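Local coordinates for protein 2,3-dehydroadipyl-CoA hydratase (Escherichia coli, PDB 4FZW) that catalyses the reversible hydration of 2,3-dehydroadipyl-CoA to 3-hydroxyadipyl-CoA in the breakdown of phenylacetate, at residues L16-N30 / C53-D67. Sequence-based numbering, arbitrary orientation.
Sequences LLLTLNRPAARNALN and CVITGNARFFAAGAD
The side chain of Arg26 lies flat over one face of the Phe61 ring: CB sits 3.6 Å from the ring centroid, 1° off its normal, a CH-pi contact. With CG turned beside the backbone N (chi1 -61°), the extended chain runs from the ring centre out past CZ, and the guanidinium plane ends 8° from that of the ring. Replacing Phe61 by an alanine would probably strip the platform from under Arg26 CB, CG and CD, leaving that chain free to turn. Beside this pair, Asn27 spans both loops: its ND2 donates to Phe62 O (3.1 Å), from above the carbonyl plane, and weakly to Phe61 O, while its OD1 accepts from Arg22 N at 2.7 Å, nearly straight. Backbone bonds Ala64 N to Arg26 O and Leu29 N to Gly65 O are both 3.0 Å. Arg22 NH1 donates to Ala28 O (2.8 Å); Asp67 OD1 adds a long salt bridge to NH1 (3.5 Å) at the guanidinium edge. Upstream, parallel strands 16-20 and 53-56 share four ladder bonds. Helix 31-46 joins them as a beta-alpha-beta unit of the crotonase fold, its Leu41 packing on Leu18 and Cys53. Largely apolar strands thus give way to loops pinned by amide and backbone bonds.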
loop_
_atom_site.group_PDB
_atom_site.type_symbol
_atom_site.label_atom_id
_atom_site.label_comp_id
_atom_site.label_asym_id
_atom_site.label_seq_id
_atom_site.Cartn_x
_atom_site.Cartn_y
_atom_site.Cartn_z
ATOM N N LEU B 16 -30.729 6.765 -15.194
ATOM C CA LEU B 16 -30.719 5.874 -16.342
ATOM C C LEU B 16 -30.929 4.429 -15.873
ATOM O O LEU B 16 -30.393 4.008 -14.847
ATOM C CB LEU B 16 -29.401 6.025 -17.109
ATOM C CG LEU B 16 -29.193 5.148 -18.346
ATOM C CD1 LEU B 16 -30.111 5.577 -19.488
ATOM C CD2 LEU B 16 -27.711 5.196 -18.774
ATOM N N LEU B 17 -31.738 3.682 -16.618
ATOM C CA LEU B 17 -32.016 2.289 -16.283
ATOM C C LEU B 17 -31.585 1.322 -17.383
ATOM O O LEU B 17 -31.983 1.443 -18.548
ATOM C CB LEU B 17 -33.495 2.083 -15.971
ATOM C CG LEU B 17 -33.920 0.679 -15.497
ATOM C CD1 LEU B 17 -33.160 0.242 -14.228
ATOM C CD2 LEU B 17 -35.432 0.604 -15.258
ATOM N N LEU B 18 -30.768 0.355 -16.988
ATOM C CA LEU B 18 -30.277 -0.659 -17.894
ATOM C C LEU B 18 -30.775 -2.014 -17.419
ATOM O O LEU B 18 -30.405 -2.479 -16.331
ATOM C CB LEU B 18 -28.747 -0.625 -17.967
ATOM C CG LEU B 18 -28.167 0.740 -18.366
ATOM C CD1 LEU B 18 -26.649 0.749 -18.298
ATOM C CD2 LEU B 18 -28.656 1.168 -19.763
ATOM N N THR B 19 -31.641 -2.621 -18.232
ATOM C CA THR B 19 -32.223 -3.910 -17.917
ATOM C C THR B 19 -31.601 -5.032 -18.735
ATOM O O THR B 19 -31.752 -5.069 -19.949
ATOM C CB THR B 19 -33.740 -3.924 -18.198
ATOM O OG1 THR B 19 -34.359 -2.813 -17.548
ATOM C CG2 THR B 19 -34.365 -5.237 -17.703
ATOM N N LEU B 20 -30.910 -5.953 -18.071
ATOM C CA LEU B 20 -30.434 -7.150 -18.742
ATOM C C LEU B 20 -31.638 -7.934 -19.220
ATOM O O LEU B 20 -32.579 -8.149 -18.475
ATOM C CB LEU B 20 -29.533 -7.982 -17.834
ATOM C CG LEU B 20 -28.189 -7.288 -17.567
ATOM C CD1 LEU B 20 -28.169 -6.672 -16.188
ATOM C CD2 LEU B 20 -27.058 -8.263 -17.693
ATOM N N ASN B 21 -31.594 -8.368 -20.469
ATOM C CA ASN B 21 -32.742 -8.970 -21.116
ATOM C C ASN B 21 -32.374 -10.112 -22.068
ATOM O O ASN B 21 -32.538 -9.999 -23.285
ATOM C CB ASN B 21 -33.520 -7.888 -21.859
ATOM C CG ASN B 21 -34.812 -8.404 -22.443
ATOM O OD1 ASN B 21 -35.731 -8.778 -21.716
ATOM N ND2 ASN B 21 -34.896 -8.408 -23.763
ATOM N N ARG B 22 -31.847 -11.194 -21.503
ATOM C CA ARG B 22 -31.630 -12.441 -22.230
ATOM C C ARG B 22 -32.307 -13.558 -21.446
ATOM O O ARG B 22 -31.633 -14.444 -20.913
ATOM C CB ARG B 22 -30.148 -12.762 -22.343
ATOM C CG ARG B 22 -29.337 -11.770 -23.124
ATOM C CD ARG B 22 -27.922 -12.282 -23.284
ATOM N NE ARG B 22 -27.875 -13.538 -24.021
ATOM C CZ ARG B 22 -26.960 -14.482 -23.832
ATOM N NH1 ARG B 22 -26.020 -14.324 -22.917
ATOM N NH2 ARG B 22 -26.983 -15.591 -24.555
ATOM N N PRO B 23 -33.648 -13.525 -21.393
ATOM C CA PRO B 23 -34.472 -14.411 -20.565
ATOM C C PRO B 23 -34.106 -15.875 -20.797
ATOM O O PRO B 23 -33.884 -16.623 -19.849
ATOM C CB PRO B 23 -35.887 -14.148 -21.082
ATOM C CG PRO B 23 -35.817 -12.800 -21.730
ATOM C CD PRO B 23 -34.459 -12.732 -22.331
ATOM N N ALA B 24 -34.036 -16.272 -22.062
ATOM C CA ALA B 24 -33.707 -17.645 -22.433
ATOM C C ALA B 24 -32.371 -18.081 -21.852
ATOM O O ALA B 24 -32.210 -19.243 -21.456
ATOM C CB ALA B 24 -33.687 -17.790 -23.955
ATOM N N ALA B 25 -31.417 -17.148 -21.821
ATOM C CA ALA B 25 -30.068 -17.450 -21.361
ATOM C C ALA B 25 -29.830 -17.011 -19.918
ATOM O O ALA B 25 -28.687 -16.825 -19.482
ATOM C CB ALA B 25 -29.042 -16.837 -22.285
ATOM N N ARG B 26 -30.927 -16.850 -19.184
ATOM C CA ARG B 26 -30.890 -16.464 -17.774
ATOM C C ARG B 26 -30.097 -15.181 -17.533
ATOM O O ARG B 26 -29.518 -15.005 -16.458
ATOM C CB ARG B 26 -30.299 -17.588 -16.928
ATOM C CG ARG B 26 -31.079 -18.893 -16.973
ATOM C CD ARG B 26 -30.301 -19.982 -16.261
ATOM N NE ARG B 26 -30.899 -21.299 -16.445
ATOM C CZ ARG B 26 -30.299 -22.439 -16.122
ATOM N NH1 ARG B 26 -29.079 -22.420 -15.603
ATOM N NH2 ARG B 26 -30.915 -23.594 -16.323
ATOM N N ASN B 27 -30.078 -14.297 -18.534
ATOM C CA ASN B 27 -29.372 -13.027 -18.446
ATOM C C ASN B 27 -27.856 -13.188 -18.351
ATOM O O ASN B 27 -27.154 -12.290 -17.876
ATOM C CB ASN B 27 -29.921 -12.189 -17.290
ATOM C CG ASN B 27 -31.147 -11.398 -17.689
ATOM O OD1 ASN B 27 -31.540 -11.395 -18.852
ATOM N ND2 ASN B 27 -31.758 -10.724 -16.734
ATOM N N ALA B 28 -27.351 -14.331 -18.817
ATOM C CA ALA B 28 -25.907 -14.552 -18.871
ATOM C C ALA B 28 -25.212 -13.382 -19.555
ATOM O O ALA B 28 -25.693 -12.869 -20.569
ATOM C CB ALA B 28 -25.580 -15.853 -19.594
ATOM N N LEU B 29 -24.073 -12.971 -19.004
ATOM C CA LEU B 29 -23.313 -11.860 -19.563
ATOM C C LEU B 29 -22.570 -12.286 -20.799
ATOM O O LEU B 29 -21.562 -12.959 -20.728
ATOM C CB LEU B 29 -22.349 -11.281 -18.528
ATOM C CG LEU B 29 -23.066 -10.579 -17.378
ATOM C CD1 LEU B 29 -22.068 -10.075 -16.368
ATOM C CD2 LEU B 29 -23.892 -9.441 -17.931
ATOM N N ASN B 30 -23.108 -11.908 -21.944
ATOM C CA ASN B 30 -22.401 -12.077 -23.212
ATOM C C ASN B 30 -21.233 -11.113 -23.347
ATOM O O ASN B 30 -21.206 -10.042 -22.729
ATOM C CB ASN B 30 -23.337 -11.840 -24.402
ATOM C CG ASN B 30 -23.840 -13.119 -25.004
ATOM O OD1 ASN B 30 -23.379 -14.203 -24.650
ATOM N ND2 ASN B 30 -24.767 -13.004 -25.952
ATOM N N CYS B 53 -27.125 5.760 -12.430
ATOM C CA CYS B 53 -27.594 4.613 -13.190
ATOM C C CYS B 53 -28.162 3.543 -12.223
ATOM O O CYS B 53 -27.812 3.508 -11.032
ATOM C CB CYS B 53 -26.480 4.063 -14.084
ATOM S SG CYS B 53 -26.917 2.697 -15.199
ATOM N N VAL B 54 -29.076 2.722 -12.739
ATOM C CA VAL B 54 -29.591 1.567 -12.033
ATOM C C VAL B 54 -29.411 0.419 -13.015
ATOM O O VAL B 54 -29.684 0.586 -14.215
ATOM C CB VAL B 54 -31.105 1.717 -11.696
ATOM C CG1 VAL B 54 -31.717 0.395 -11.239
ATOM C CG2 VAL B 54 -31.323 2.803 -10.670
ATOM N N ILE B 55 -28.969 -0.738 -12.524
ATOM C CA ILE B 55 -28.769 -1.918 -13.374
ATOM C C ILE B 55 -29.604 -3.093 -12.850
ATOM O O ILE B 55 -29.501 -3.474 -11.692
ATOM C CB ILE B 55 -27.261 -2.320 -13.451
ATOM C CG1 ILE B 55 -26.463 -1.303 -14.275
ATOM C CG2 ILE B 55 -27.084 -3.705 -14.050
ATOM C CD1 ILE B 55 -25.010 -1.772 -14.623
ATOM N N THR B 56 -30.410 -3.688 -13.712
ATOM C CA THR B 56 -31.287 -4.757 -13.255
ATOM C C THR B 56 -31.542 -5.828 -14.296
ATOM O O THR B 56 -31.311 -5.619 -15.493
ATOM C CB THR B 56 -32.661 -4.216 -12.787
ATOM O OG1 THR B 56 -33.337 -5.229 -12.045
ATOM C CG2 THR B 56 -33.535 -3.835 -13.970
ATOM N N GLY B 57 -32.022 -6.977 -13.830
ATOM C CA GLY B 57 -32.420 -8.032 -14.736
ATOM C C GLY B 57 -33.928 -8.184 -14.704
ATOM O O GLY B 57 -34.665 -7.203 -14.902
ATOM N N ASN B 58 -34.384 -9.411 -14.466
ATOM C CA ASN B 58 -35.801 -9.684 -14.246
ATOM C C ASN B 58 -35.992 -10.330 -12.885
ATOM O O ASN B 58 -35.038 -10.469 -12.110
ATOM C CB ASN B 58 -36.379 -10.584 -15.344
ATOM C CG ASN B 58 -35.506 -11.786 -15.643
ATOM O OD1 ASN B 58 -35.449 -12.733 -14.864
ATOM N ND2 ASN B 58 -34.821 -11.755 -16.791
ATOM N N ALA B 59 -37.226 -10.731 -12.605
ATOM C CA ALA B 59 -37.596 -11.298 -11.310
ATOM C C ALA B 59 -36.963 -12.654 -11.050
ATOM O O ALA B 59 -36.640 -12.963 -9.909
ATOM C CB ALA B 59 -39.073 -11.399 -11.202
ATOM N N ARG B 60 -36.783 -13.462 -12.095
ATOM C CA ARG B 60 -36.091 -14.751 -11.957
ATOM C C ARG B 60 -34.537 -14.694 -12.013
ATOM O O ARG B 60 -33.855 -15.461 -11.322
ATOM C CB ARG B 60 -36.627 -15.748 -12.985
ATOM N N PHE B 61 -33.985 -13.793 -12.828
ATOM C CA PHE B 61 -32.531 -13.622 -12.900
ATOM C C PHE B 61 -32.076 -12.160 -12.991
ATOM O O PHE B 61 -32.717 -11.310 -13.624
ATOM C CB PHE B 61 -31.937 -14.406 -14.077
ATOM C CG PHE B 61 -32.064 -15.909 -13.956
ATOM C CD1 PHE B 61 -31.090 -16.646 -13.304
ATOM C CD2 PHE B 61 -33.134 -16.589 -14.525
ATOM C CE1 PHE B 61 -31.187 -18.036 -13.205
ATOM C CE2 PHE B 61 -33.228 -17.972 -14.427
ATOM C CZ PHE B 61 -32.253 -18.693 -13.764
ATOM N N PHE B 62 -30.968 -11.882 -12.314
ATOM C CA PHE B 62 -30.243 -10.635 -12.489
ATOM C C PHE B 62 -29.272 -10.938 -13.618
ATOM O O PHE B 62 -29.386 -10.406 -14.715
ATOM C CB PHE B 62 -29.492 -10.254 -11.202
ATOM C CG PHE B 62 -28.652 -9.001 -11.331
ATOM C CD1 PHE B 62 -29.247 -7.745 -11.343
ATOM C CD2 PHE B 62 -27.264 -9.083 -11.446
ATOM C CE1 PHE B 62 -28.472 -6.587 -11.475
ATOM C CE2 PHE B 62 -26.483 -7.931 -11.574
ATOM C CZ PHE B 62 -27.086 -6.685 -11.584
ATOM N N ALA B 63 -28.338 -11.835 -13.334
ATOM C CA ALA B 63 -27.493 -12.437 -14.347
ATOM C C ALA B 63 -26.948 -13.737 -13.770
ATOM O O ALA B 63 -26.302 -13.747 -12.723
ATOM C CB ALA B 63 -26.365 -11.508 -14.752
ATOM N N ALA B 64 -27.249 -14.841 -14.439
ATOM C CA ALA B 64 -26.784 -16.141 -14.001
ATOM C C ALA B 64 -25.497 -16.529 -14.724
ATOM O O ALA B 64 -25.498 -17.388 -15.608
ATOM C CB ALA B 64 -27.862 -17.178 -14.231
ATOM N N GLY B 65 -24.397 -15.888 -14.347
ATOM C CA GLY B 65 -23.098 -16.213 -14.913
ATOM C C GLY B 65 -22.767 -15.508 -16.220
ATOM O O GLY B 65 -23.193 -14.375 -16.470
ATOM N N ALA B 66 -21.978 -16.191 -17.047
ATOM C CA ALA B 66 -21.599 -15.694 -18.367
ATOM C C ALA B 66 -21.741 -16.810 -19.392
ATOM O O ALA B 66 -21.924 -17.978 -19.035
ATOM C CB ALA B 66 -20.178 -15.185 -18.348
ATOM N N ASP B 67 -21.662 -16.459 -20.671
ATOM C CA ASP B 67 -21.695 -17.477 -21.715
ATOM C C ASP B 67 -20.540 -18.449 -21.533
ATOM O O ASP B 67 -19.368 -18.069 -21.645
ATOM C CB ASP B 67 -21.648 -16.841 -23.103
ATOM C CG ASP B 67 -22.931 -17.053 -23.881
ATOM O OD1 ASP B 67 -24.012 -17.173 -23.253
ATOM O OD2 ASP B 67 -22.857 -17.102 -25.128
#